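PDB 6KYY: pyridine nucleotide-disulphide oxidoreductase dimerisation region from Escherichia coli BL21, which carries FAD as a hypochlorous acid-induced flavoprotein disulfide reductase and probably helps the cell resist reactive chlorine species. Local coordinates for residues Asp64-Thr69 with Phe184-Ser189; Pro57-Val62 with Ser338-Pro343; Asn237-His242 with Asp251-Ala256. One frame throughout, in Å; residues are numbered along the deposited sequence.

Contact 1: residues Asp64-Thr69 with Phe184-Ser189. With CU (copper (II) ion), chain Q.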
loop_
_atom_site.group_PDB
_atom_site.type_symbol
_atom_site.label_atom_id
_atom_site.label_comp_id
_atom_site.label_asym_id
_atom_site.label_seq_id
_atom_site.Cartn_x
_atom_site.Cartn_y
_atom_site.Cartn_z
ATOM N N ASP B 64 -8.799 -5.582 -12.037
ATOM C CA ASP B 64 -8.832 -6.543 -13.133
ATOM C C ASP B 64 -8.379 -5.903 -14.438
ATOM O O ASP B 64 -7.716 -6.550 -15.257
ATOM C CB ASP B 64 -10.237 -7.127 -13.281
ATOM C CG ASP B 64 -10.433 -8.390 -12.466
ATOM O OD1 ASP B 64 -9.422 -8.994 -12.051
ATOM O OD2 ASP B 64 -11.599 -8.779 -12.240
ATOM N N ALA B 65 -8.727 -4.630 -14.648
ATOM C CA ALA B 65 -8.312 -3.941 -15.865
ATOM C C ALA B 65 -6.801 -3.772 -15.930
ATOM O O ALA B 65 -6.226 -3.768 -17.024
ATOM C CB ALA B 65 -9.004 -2.582 -15.963
ATOM N N GLN B 66 -6.143 -3.632 -14.777
ATOM C CA GLN B 66 -4.688 -3.544 -14.755
ATOM C C GLN B 66 -4.028 -4.839 -15.205
ATOM O O GLN B 66 -2.885 -4.808 -15.675
ATOM C CB GLN B 66 -4.205 -3.172 -13.354
ATOM C CG GLN B 66 -4.438 -1.717 -12.988
ATOM C CD GLN B 66 -4.037 -1.399 -11.561
ATOM O OE1 GLN B 66 -3.575 -2.271 -10.824
ATOM N NE2 GLN B 66 -4.210 -0.144 -11.162
ATOM N N GLN B 67 -4.718 -5.971 -15.076
ATOM C CA GLN B 67 -4.210 -7.261 -15.518
ATOM C C GLN B 67 -4.644 -7.611 -16.938
ATOM O O GLN B 67 -4.391 -8.732 -17.388
ATOM C CB GLN B 67 -4.658 -8.362 -14.554
ATOM C CG GLN B 67 -3.775 -8.514 -13.325
ATOM C CD GLN B 67 -4.404 -9.390 -12.258
ATOM O OE1 GLN B 67 -5.608 -9.647 -12.281
ATOM N NE2 GLN B 67 -3.591 -9.853 -11.317
ATOM N N HIS B 68 -5.292 -6.678 -17.641
ATOM C CA HIS B 68 -5.757 -6.892 -19.014
ATOM C C HIS B 68 -6.683 -8.103 -19.105
ATOM O O HIS B 68 -6.649 -8.867 -20.071
ATOM C CB HIS B 68 -4.578 -7.025 -19.981
ATOM C CG HIS B 68 -3.556 -5.941 -19.836
ATOM N ND1 HIS B 68 -3.816 -4.625 -20.150
ATOM C CD2 HIS B 68 -2.273 -5.977 -19.403
ATOM C CE1 HIS B 68 -2.738 -3.897 -19.921
ATOM N NE2 HIS B 68 -1.788 -4.693 -19.467
ATOM N N THR B 69 -7.518 -8.275 -18.085
ATOM C CA THR B 69 -8.481 -9.363 -18.042
ATOM C C THR B 69 -9.674 -9.045 -18.939
ATOM O O THR B 69 -10.032 -7.880 -19.138
ATOM C CB THR B 69 -8.937 -9.598 -16.596
ATOM O OG1 THR B 69 -7.817 -10.016 -15.808
ATOM C CG2 THR B 69 -10.025 -10.663 -16.509
ATOM N N PHE B 184 -11.259 1.657 -18.578
ATOM C CA PHE B 184 -11.699 1.097 -19.849
ATOM C C PHE B 184 -10.584 1.094 -20.888
ATOM O O PHE B 184 -10.534 0.191 -21.731
ATOM C CB PHE B 184 -12.921 1.860 -20.361
ATOM C CG PHE B 184 -14.209 1.439 -19.709
ATOM C CD1 PHE B 184 -14.511 1.840 -18.416
ATOM C CD2 PHE B 184 -15.111 0.631 -20.381
ATOM C CE1 PHE B 184 -15.690 1.448 -17.810
ATOM C CE2 PHE B 184 -16.293 0.236 -19.781
ATOM C CZ PHE B 184 -16.583 0.646 -18.494
ATOM N N ALA B 185 -9.683 2.079 -20.843
ATOM C CA ALA B 185 -8.517 2.040 -21.718
ATOM C C ALA B 185 -7.578 0.905 -21.337
ATOM O O ALA B 185 -6.816 0.420 -22.182
ATOM C CB ALA B 185 -7.778 3.377 -21.683
ATOM N N ASN B 186 -7.615 0.470 -20.075
ATOM C CA ASN B 186 -6.866 -0.717 -19.679
ATOM C C ASN B 186 -7.502 -1.978 -20.250
ATOM O O ASN B 186 -6.798 -2.927 -20.616
ATOM C CB ASN B 186 -6.784 -0.802 -18.156
ATOM C CG ASN B 186 -5.582 -0.071 -17.593
ATOM O OD1 ASN B 186 -4.619 0.211 -18.306
ATOM N ND2 ASN B 186 -5.632 0.236 -16.303
ATOM N N PHE B 187 -8.834 -2.002 -20.333
ATOM C CA PHE B 187 -9.555 -3.132 -20.906
ATOM C C PHE B 187 -9.400 -3.225 -22.418
ATOM O O PHE B 187 -9.852 -4.213 -23.005
ATOM C CB PHE B 187 -11.039 -3.036 -20.552
ATOM C CG PHE B 187 -11.380 -3.549 -19.179
ATOM C CD1 PHE B 187 -10.853 -4.743 -18.717
ATOM C CD2 PHE B 187 -12.235 -2.837 -18.354
ATOM C CE1 PHE B 187 -11.172 -5.216 -17.457
ATOM C CE2 PHE B 187 -12.555 -3.304 -17.093
ATOM C CZ PHE B 187 -12.023 -4.494 -16.644
ATOM N N GLY B 188 -8.787 -2.231 -23.055
ATOM C CA GLY B 188 -8.592 -2.229 -24.489
ATOM C C GLY B 188 -9.480 -1.282 -25.269
ATOM O O GLY B 188 -9.564 -1.414 -26.495
ATOM N N SER B 189 -10.135 -0.334 -24.608
ATOM C CA SER B 189 -11.082 0.564 -25.253
ATOM C C SER B 189 -10.438 1.919 -25.527
ATOM O O SER B 189 -9.639 2.412 -24.726
ATOM C CB SER B 189 -12.328 0.747 -24.383
ATOM O OG SER B 189 -12.992 1.961 -24.686
HETATM CU CU CU Q . 0.053 -3.054 -18.817
#
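Phe-187 lays its ring against Ala-65, one methyl against one aromatic face. Its CB points neither toward nor away from segment 64-69, and chi1 (-82°) sets CG beside the backbone N, which brings the ring round to Ala-65. CG, CD2 and CE2 lie beneath Ala-65 CB, and CZ comes nearest to that methyl at 3.6 Å. CE1 lies under Ala-65 CA at 3.5 Å, and the CD1-CE1 edge meets the carbonyl O of Thr-69, 3.3 Å from each. The methyl sits over the ring centre, 11° off the normal, a CH-pi contact. One residue earlier, Asn-186 sets its CB 3.2 Å from Ala-65 O. His-68 closes the other end: its ND1 gives a weak, fairly straight hydrogen bond (159°) to Asn-186 O at 3.5 Å, and its NE2 binds a copper(II) ion at 2.5 Å, in the ring plane. A type I turn from Ala-65 to His-68 brings the imidazole round to Asn-186. Here the end of helix 55-65 meets the end of helix 175-186. Helix 71-94 adds Ala-74 against Phe-187, whose ring also meets Phe-71 edge-to-face, and Arg-77, which forms a salt bridge with Asp-64.

Contact 2: residues Pro57-Val62 with Ser338-Pro343. With FAD (flavin-adenine dinucleotide), chain N.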
loop_
_atom_site.group_PDB
_atom_site.type_symbol
_atom_site.label_atom_id
_atom_site.label_comp_id
_atom_site.label_asym_id
_atom_site.label_seq_id
_atom_site.Cartn_x
_atom_site.Cartn_y
_atom_site.Cartn_z
ATOM N N PRO B 57 -17.252 -1.725 -6.694
ATOM C CA PRO B 57 -17.302 -2.223 -8.080
ATOM C C PRO B 57 -16.336 -1.498 -8.998
ATOM O O PRO B 57 -15.751 -2.125 -9.891
ATOM C CB PRO B 57 -18.765 -1.990 -8.486
ATOM C CG PRO B 57 -19.204 -0.862 -7.634
ATOM C CD PRO B 57 -18.524 -1.080 -6.314
ATOM N N THR B 58 -16.146 -0.192 -8.795
ATOM C CA THR B 58 -15.214 0.567 -9.622
ATOM C C THR B 58 -13.792 0.040 -9.465
ATOM O O THR B 58 -13.116 -0.261 -10.455
ATOM C CB THR B 58 -15.278 2.051 -9.252
ATOM O OG1 THR B 58 -16.647 2.462 -9.161
ATOM C CG2 THR B 58 -14.565 2.903 -10.290
ATOM N N LYS B 59 -13.330 -0.094 -8.222
ATOM C CA LYS B 59 -11.954 -0.508 -7.973
ATOM C C LYS B 59 -11.743 -1.986 -8.268
ATOM O O LYS B 59 -10.639 -2.383 -8.660
ATOM C CB LYS B 59 -11.559 -0.195 -6.527
ATOM C CG LYS B 59 -11.023 1.222 -6.294
ATOM C CD LYS B 59 -11.851 2.277 -7.017
ATOM C CE LYS B 59 -12.157 3.463 -6.123
ATOM N NZ LYS B 59 -13.023 4.473 -6.796
ATOM N N THR B 60 -12.775 -2.810 -8.063
ATOM C CA THR B 60 -12.711 -4.212 -8.466
ATOM C C THR B 60 -12.371 -4.337 -9.944
ATOM O O THR B 60 -11.556 -5.181 -10.336
ATOM C CB THR B 60 -14.044 -4.910 -8.171
ATOM O OG1 THR B 60 -14.380 -4.753 -6.785
ATOM C CG2 THR B 60 -13.971 -6.395 -8.507
ATOM N N LEU B 61 -12.980 -3.492 -10.779
ATOM C CA LEU B 61 -12.720 -3.544 -12.211
ATOM C C LEU B 61 -11.344 -2.982 -12.550
ATOM O O LEU B 61 -10.658 -3.505 -13.435
ATOM C CB LEU B 61 -13.815 -2.791 -12.965
ATOM C CG LEU B 61 -15.119 -3.577 -13.120
ATOM C CD1 LEU B 61 -16.322 -2.654 -13.073
ATOM C CD2 LEU B 61 -15.110 -4.387 -14.408
ATOM N N VAL B 62 -10.924 -1.917 -11.860
ATOM C CA VAL B 62 -9.612 -1.330 -12.129
ATOM C C VAL B 62 -8.507 -2.334 -11.828
ATOM O O VAL B 62 -7.516 -2.428 -12.563
ATOM C CB VAL B 62 -9.427 -0.025 -11.328
ATOM C CG1 VAL B 62 -8.066 0.591 -11.622
ATOM C CG2 VAL B 62 -10.526 0.967 -11.664
ATOM N N SER B 338 -7.662 10.392 -3.288
ATOM C CA SER B 338 -6.922 9.614 -4.270
ATOM C C SER B 338 -7.752 9.415 -5.529
ATOM O O SER B 338 -8.960 9.171 -5.459
ATOM C CB SER B 338 -6.499 8.253 -3.697
ATOM O OG SER B 338 -6.107 8.368 -2.340
ATOM N N VAL B 339 -7.088 9.513 -6.679
ATOM C CA VAL B 339 -7.692 9.285 -7.988
ATOM C C VAL B 339 -7.199 7.930 -8.474
ATOM O O VAL B 339 -6.009 7.759 -8.759
ATOM C CB VAL B 339 -7.330 10.395 -8.982
ATOM C CG1 VAL B 339 -8.138 10.248 -10.267
ATOM C CG2 VAL B 339 -7.546 11.749 -8.347
ATOM N N PHE B 340 -8.112 6.966 -8.583
ATOM C CA PHE B 340 -7.727 5.568 -8.784
ATOM C C PHE B 340 -7.566 5.259 -10.273
ATOM O O PHE B 340 -8.328 4.507 -10.886
ATOM C CB PHE B 340 -8.734 4.646 -8.114
ATOM C CG PHE B 340 -8.582 4.586 -6.626
ATOM C CD1 PHE B 340 -9.159 5.552 -5.820
ATOM C CD2 PHE B 340 -7.840 3.579 -6.033
ATOM C CE1 PHE B 340 -9.013 5.506 -4.448
ATOM C CE2 PHE B 340 -7.689 3.527 -4.662
ATOM C CZ PHE B 340 -8.278 4.492 -3.868
ATOM N N MET B 341 -6.526 5.857 -10.850
ATOM C CA MET B 341 -6.080 5.486 -12.185
ATOM C C MET B 341 -5.079 4.344 -12.106
ATOM O O MET B 341 -5.106 3.533 -11.175
ATOM C CB MET B 341 -5.413 6.657 -12.902
ATOM C CG MET B 341 -6.282 7.843 -13.205
ATOM S SD MET B 341 -5.241 9.068 -14.011
ATOM C CE MET B 341 -3.959 9.273 -12.779
ATOM N N THR B 342 -4.180 4.298 -13.087
ATOM C CA THR B 342 -3.019 3.412 -13.064
ATOM C C THR B 342 -1.866 4.193 -13.684
ATOM O O THR B 342 -1.805 4.344 -14.915
ATOM C CB THR B 342 -3.276 2.111 -13.820
ATOM O OG1 THR B 342 -4.418 1.448 -13.261
ATOM C CG2 THR B 342 -2.067 1.192 -13.727
ATOM N N PRO B 343 -0.943 4.723 -12.868
ATOM C CA PRO B 343 -0.910 4.622 -11.406
ATOM C C PRO B 343 -1.804 5.651 -10.711
ATOM O O PRO B 343 -2.023 6.735 -11.252
ATOM C CB PRO B 343 0.559 4.873 -11.083
ATOM C CG PRO B 343 1.007 5.810 -12.152
ATOM C CD PRO B 343 0.203 5.490 -13.389
HETATM P PA FAD N . -24.755 6.691 0.460
HETATM O O1A FAD N . -24.843 7.463 -0.803
HETATM O O2A FAD N . -23.623 5.661 0.535
HETATM O O5B FAD N . -26.123 5.986 0.769
HETATM C C5B FAD N . -27.350 6.431 0.155
HETATM C C4B FAD N . -28.417 5.394 0.404
HETATM O O4B FAD N . -29.651 6.042 0.792
HETATM C C3B FAD N . -28.749 4.502 -0.793
HETATM O O3B FAD N . -28.846 3.141 -0.391
HETATM C C2B FAD N . -30.091 5.055 -1.282
HETATM O O2B FAD N . -30.890 4.046 -1.889
HETATM C C1B FAD N . -30.715 5.516 0.031
HETATM N N9A FAD N . -31.739 6.547 -0.114
HETATM C C8A FAD N . -31.661 7.693 -0.861
HETATM N N7A FAD N . -32.739 8.440 -0.807
HETATM C C5A FAD N . -33.586 7.734 0.033
HETATM C C6A FAD N . -34.891 7.987 0.498
HETATM N N6A FAD N . -35.601 9.070 0.169
HETATM N N1A FAD N . -35.449 7.077 1.328
HETATM C C2A FAD N . -34.745 5.993 1.662
HETATM N N3A FAD N . -33.511 5.648 1.285
HETATM C C4A FAD N . -32.983 6.565 0.468
HETATM N N1 FAD N . -15.590 7.679 -2.029
HETATM C C2 FAD N . -14.336 7.434 -1.546
HETATM O O2 FAD N . -14.026 7.708 -0.381
HETATM N N3 FAD N . -13.383 6.863 -2.370
HETATM C C4 FAD N . -13.555 6.512 -3.694
HETATM O O4 FAD N . -12.631 6.000 -4.323
HETATM C C4X FAD N . -14.890 6.781 -4.201
HETATM N N5 FAD N . -15.155 6.451 -5.430
HETATM C C5X FAD N . -16.429 6.703 -5.911
HETATM C C6 FAD N . -16.723 6.372 -7.233
HETATM C C7 FAD N . -17.988 6.604 -7.763
HETATM C C7M FAD N . -18.270 6.234 -9.196
HETATM C C8 FAD N . -18.983 7.180 -6.957
HETATM C C8M FAD N . -20.361 7.443 -7.501
HETATM C C9 FAD N . -18.693 7.512 -5.638
HETATM C C9A FAD N . -17.429 7.278 -5.111
HETATM N N10 FAD N . -17.104 7.596 -3.777
HETATM C C10 FAD N . -15.842 7.363 -3.288
HETATM C "C1'" FAD N . -18.101 8.210 -2.887
HETATM C "C2'" FAD N . -18.870 7.194 -2.048
HETATM O "O2'" FAD N . -19.642 6.338 -2.890
HETATM C "C3'" FAD N . -19.808 7.939 -1.096
HETATM O "O3'" FAD N . -19.217 9.185 -0.746
HETATM C "C4'" FAD N . -20.144 7.173 0.183
HETATM O "O4'" FAD N . -20.963 6.047 -0.137
HETATM C "C5'" FAD N . -20.823 8.041 1.223
HETATM O "O5'" FAD N . -22.242 8.063 0.964
HETATM P P FAD N . -23.271 8.453 2.091
HETATM O O1P FAD N . -22.797 7.894 3.437
HETATM O O2P FAD N . -23.519 9.911 2.085
HETATM O O3P FAD N . -24.595 7.679 1.690
#
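Lys-59 NZ, at the tip of a side chain that passes Phe-340 on its way to the flavin, is gripped by three acceptors. It gives hydrogen bonds to FAD O4 at 2.9 Å and to FAD N5 at 3.2 Å, and forms a salt bridge with Glu-179 OE2, while OE1 of the same carboxylate accepts the backbone N-H of Phe-340 and so ties the lysine tip to the opposing segment. The lysine chain is not extended: it bends at chi2 (44°) and again at chi3 (134°), which sets CE over one face of the Phe-340 ring. CE stands 3.6 Å above the ring plane, displaced toward the rim near CD1, in a CH-pi contact, and the two side chains cross at about a right angle. Phe-340 is the centre of an inverse gamma turn, closed by a weak bond from Met-341 N to Val-339 O; there the chain leaves strand 337-339. One helical turn further on, Val-62 sends CG1 anti to its backbone N (chi1 -179°), to lie 4.0 Å from Phe-340 O and 4.1 Å from Thr-342 OG1, a hydroxyl that accepts a hydrogen bond from Gln-66 NE2. Pro-434 of the second subunit packs on both Lys-59 and Phe-340, and the carbonyl of its neighbour His-433, in that same subunit, bonds to FAD. Two N-H bonds to this edge would probably polarise the O4/N5 side of the isoalloxazine. A lysine beside flavin N5, on the helix that begins at the second of two cysteines (Cys-50 and Cys-55, here bound to copper), and paired with a glutamate from helix 175-186, is characteristic of the active site of pyridine nucleotide-disulfide oxidoreductases.

Contact 3: residues Asn237-His242 with Asp251-Ala256. With CU (copper (II) ion), chain U.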
loop_
_atom_site.group_PDB
_atom_site.type_symbol
_atom_site.label_atom_id
_atom_site.label_comp_id
_atom_site.label_asym_id
_atom_site.label_seq_id
_atom_site.Cartn_x
_atom_site.Cartn_y
_atom_site.Cartn_z
ATOM N N ASN B 237 -26.406 3.107 -34.489
ATOM C CA ASN B 237 -25.727 2.176 -33.583
ATOM C C ASN B 237 -24.567 2.791 -32.802
ATOM O O ASN B 237 -23.929 2.068 -32.029
ATOM C CB ASN B 237 -25.205 0.922 -34.305
ATOM C CG ASN B 237 -25.267 -0.317 -33.435
ATOM O OD1 ASN B 237 -26.315 -0.947 -33.306
ATOM N ND2 ASN B 237 -24.140 -0.668 -32.826
ATOM N N GLN B 238 -24.270 4.078 -32.961
ATOM C CA GLN B 238 -23.219 4.716 -32.183
ATOM C C GLN B 238 -23.675 6.106 -31.768
ATOM O O GLN B 238 -24.266 6.836 -32.568
ATOM C CB GLN B 238 -21.901 4.797 -32.968
ATOM C CG GLN B 238 -21.095 3.504 -32.951
ATOM C CD GLN B 238 -19.637 3.712 -33.312
ATOM O OE1 GLN B 238 -19.265 4.738 -33.880
ATOM N NE2 GLN B 238 -18.800 2.732 -32.985
ATOM N N VAL B 239 -23.405 6.462 -30.512
ATOM C CA VAL B 239 -23.836 7.750 -29.982
ATOM C C VAL B 239 -23.064 8.867 -30.667
ATOM O O VAL B 239 -21.835 8.802 -30.799
ATOM C CB VAL B 239 -23.639 7.799 -28.460
ATOM C CG1 VAL B 239 -24.271 9.056 -27.880
ATOM C CG2 VAL B 239 -24.217 6.557 -27.813
ATOM N N GLN B 240 -23.779 9.901 -31.099
ATOM C CA GLN B 240 -23.181 11.076 -31.722
ATOM C C GLN B 240 -23.372 12.269 -30.799
ATOM O O GLN B 240 -24.509 12.616 -30.458
ATOM C CB GLN B 240 -23.807 11.357 -33.088
ATOM C CG GLN B 240 -23.250 10.511 -34.216
ATOM C CD GLN B 240 -24.011 9.215 -34.389
ATOM O OE1 GLN B 240 -25.162 9.100 -33.970
ATOM N NE2 GLN B 240 -23.371 8.230 -35.007
ATOM N N VAL B 241 -22.270 12.891 -30.395
ATOM C CA VAL B 241 -22.308 14.111 -29.597
ATOM C C VAL B 241 -21.879 15.265 -30.495
ATOM O O VAL B 241 -20.808 15.226 -31.116
ATOM C CB VAL B 241 -21.451 13.994 -28.320
ATOM C CG1 VAL B 241 -21.789 12.703 -27.589
ATOM C CG2 VAL B 241 -19.955 14.050 -28.607
ATOM N N HIS B 242 -22.745 16.265 -30.614
ATOM C CA HIS B 242 -22.500 17.412 -31.474
ATOM C C HIS B 242 -21.967 18.569 -30.647
ATOM O O HIS B 242 -22.455 18.835 -29.545
ATOM C CB HIS B 242 -23.771 17.842 -32.204
ATOM C CG HIS B 242 -24.462 16.727 -32.919
ATOM N ND1 HIS B 242 -24.410 16.575 -34.288
ATOM C CD2 HIS B 242 -25.219 15.706 -32.454
ATOM C CE1 HIS B 242 -25.108 15.508 -34.635
ATOM N NE2 HIS B 242 -25.609 14.963 -33.542
ATOM N N ASP B 251 -19.212 4.534 -29.042
ATOM C CA ASP B 251 -20.072 3.375 -28.829
ATOM C C ASP B 251 -20.949 3.546 -27.593
ATOM O O ASP B 251 -22.121 3.153 -27.602
ATOM C CB ASP B 251 -19.227 2.105 -28.709
ATOM C CG ASP B 251 -18.654 1.659 -30.039
ATOM O OD1 ASP B 251 -19.441 1.443 -30.985
ATOM O OD2 ASP B 251 -17.417 1.526 -30.141
ATOM N N ALA B 252 -20.400 4.123 -26.526
ATOM C CA ALA B 252 -21.151 4.398 -25.312
ATOM C C ALA B 252 -20.718 5.746 -24.759
ATOM O O ALA B 252 -19.560 6.147 -24.895
ATOM C CB ALA B 252 -20.950 3.302 -24.257
ATOM N N LEU B 253 -21.663 6.446 -24.134
ATOM C CA LEU B 253 -21.425 7.780 -23.594
ATOM C C LEU B 253 -21.702 7.769 -22.098
ATOM O O LEU B 253 -22.829 7.494 -21.674
ATOM C CB LEU B 253 -22.298 8.821 -24.294
ATOM C CG LEU B 253 -21.975 10.271 -23.933
ATOM C CD1 LEU B 253 -20.712 10.728 -24.647
ATOM C CD2 LEU B 253 -23.144 11.176 -24.267
ATOM N N LEU B 254 -20.680 8.079 -21.306
ATOM C CA LEU B 254 -20.783 8.087 -19.854
ATOM C C LEU B 254 -20.840 9.522 -19.348
ATOM O O LEU B 254 -19.985 10.343 -19.698
ATOM C CB LEU B 254 -19.599 7.355 -19.223
ATOM C CG LEU B 254 -19.417 7.582 -17.722
ATOM C CD1 LEU B 254 -20.384 6.717 -16.941
ATOM C CD2 LEU B 254 -17.983 7.303 -17.299
ATOM N N ILE B 255 -21.842 9.817 -18.525
ATOM C CA ILE B 255 -21.979 11.130 -17.903
ATOM C C ILE B 255 -21.205 11.113 -16.590
ATOM O O ILE B 255 -21.598 10.441 -15.633
ATOM C CB ILE B 255 -23.448 11.500 -17.668
ATOM C CG1 ILE B 255 -24.301 11.151 -18.888
ATOM C CG2 ILE B 255 -23.574 12.979 -17.334
ATOM C CD1 ILE B 255 -25.787 11.132 -18.592
ATOM N N ALA B 256 -20.097 11.851 -16.548
ATOM C CA ALA B 256 -19.342 12.024 -15.314
ATOM C C ALA B 256 -19.280 13.502 -14.958
ATOM O O ALA B 256 -18.195 14.089 -14.891
ATOM C CB ALA B 256 -17.934 11.439 -15.451
HETATM CU CU CU U . -23.252 18.238 -35.219
#
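The amide of Gln-238 and the carboxylate of Asp-251 meet with their planes nearly perpendicular, 80° apart. NE2 of Gln-238 approaches OD1 of Asp-251 from well above the carboxylate plane, while OD1 lies somewhat off the amide plane; the hydrogen bond is bent (137°) and modelled at 2.5 Å, too short for its exact length to be trusted. OD1 also lies 3.3 Å from Gln-238 CD, while OD2 of the same carboxylate takes a weak bond from His-167 N. Away from this polar pair the contact turns apolar. Leu-253 CG is anti to its backbone N (chi1 -172°), and the branch beyond it reaches Val-241, where CD1 touches CG1 at 3.7 Å. Leu-253 CB meets Val-239 CG1 at 4.1 Å, those two side chains crossing at about a right angle. Val-239 CG2 rests against the carbonyl O of Asp-251. On the same strand, His-242 holds a copper(II) ion through ND1 at 2.2 Å. Strand 239-242 is the middle of a three-stranded antiparallel sheet, and strand 252-255 belongs to a five-stranded parallel one. Asp-251 joins strand 247-250 of the first to the second; Val-152 of strand 152-153 and Ile-232 of strand 231-234 pack on both Val-239 and Leu-253.

Contact 2 is wholly buried at the flavin, contact 1 partly buried at two helix ends, and contact 3 apolar and buried with a polar pair at one end. Contacts 1 and 2 share helix 55-65 and touch, with centres 11 Å apart: the Phe-187 ring packs on Leu-61 O. Contact 3 stands apart, about 20 Å from contact 1 and 22 Å from contact 2 between centres, and joins two sheets rather than helix ends or a helix and a loop. The chemistry follows place: a lysine on cofactor and carboxylate in contact 2, aromatic-methyl packing in contact 1, branched aliphatic side chains in contact 3. Contacts 1 and 3 each include a copper-binding histidine.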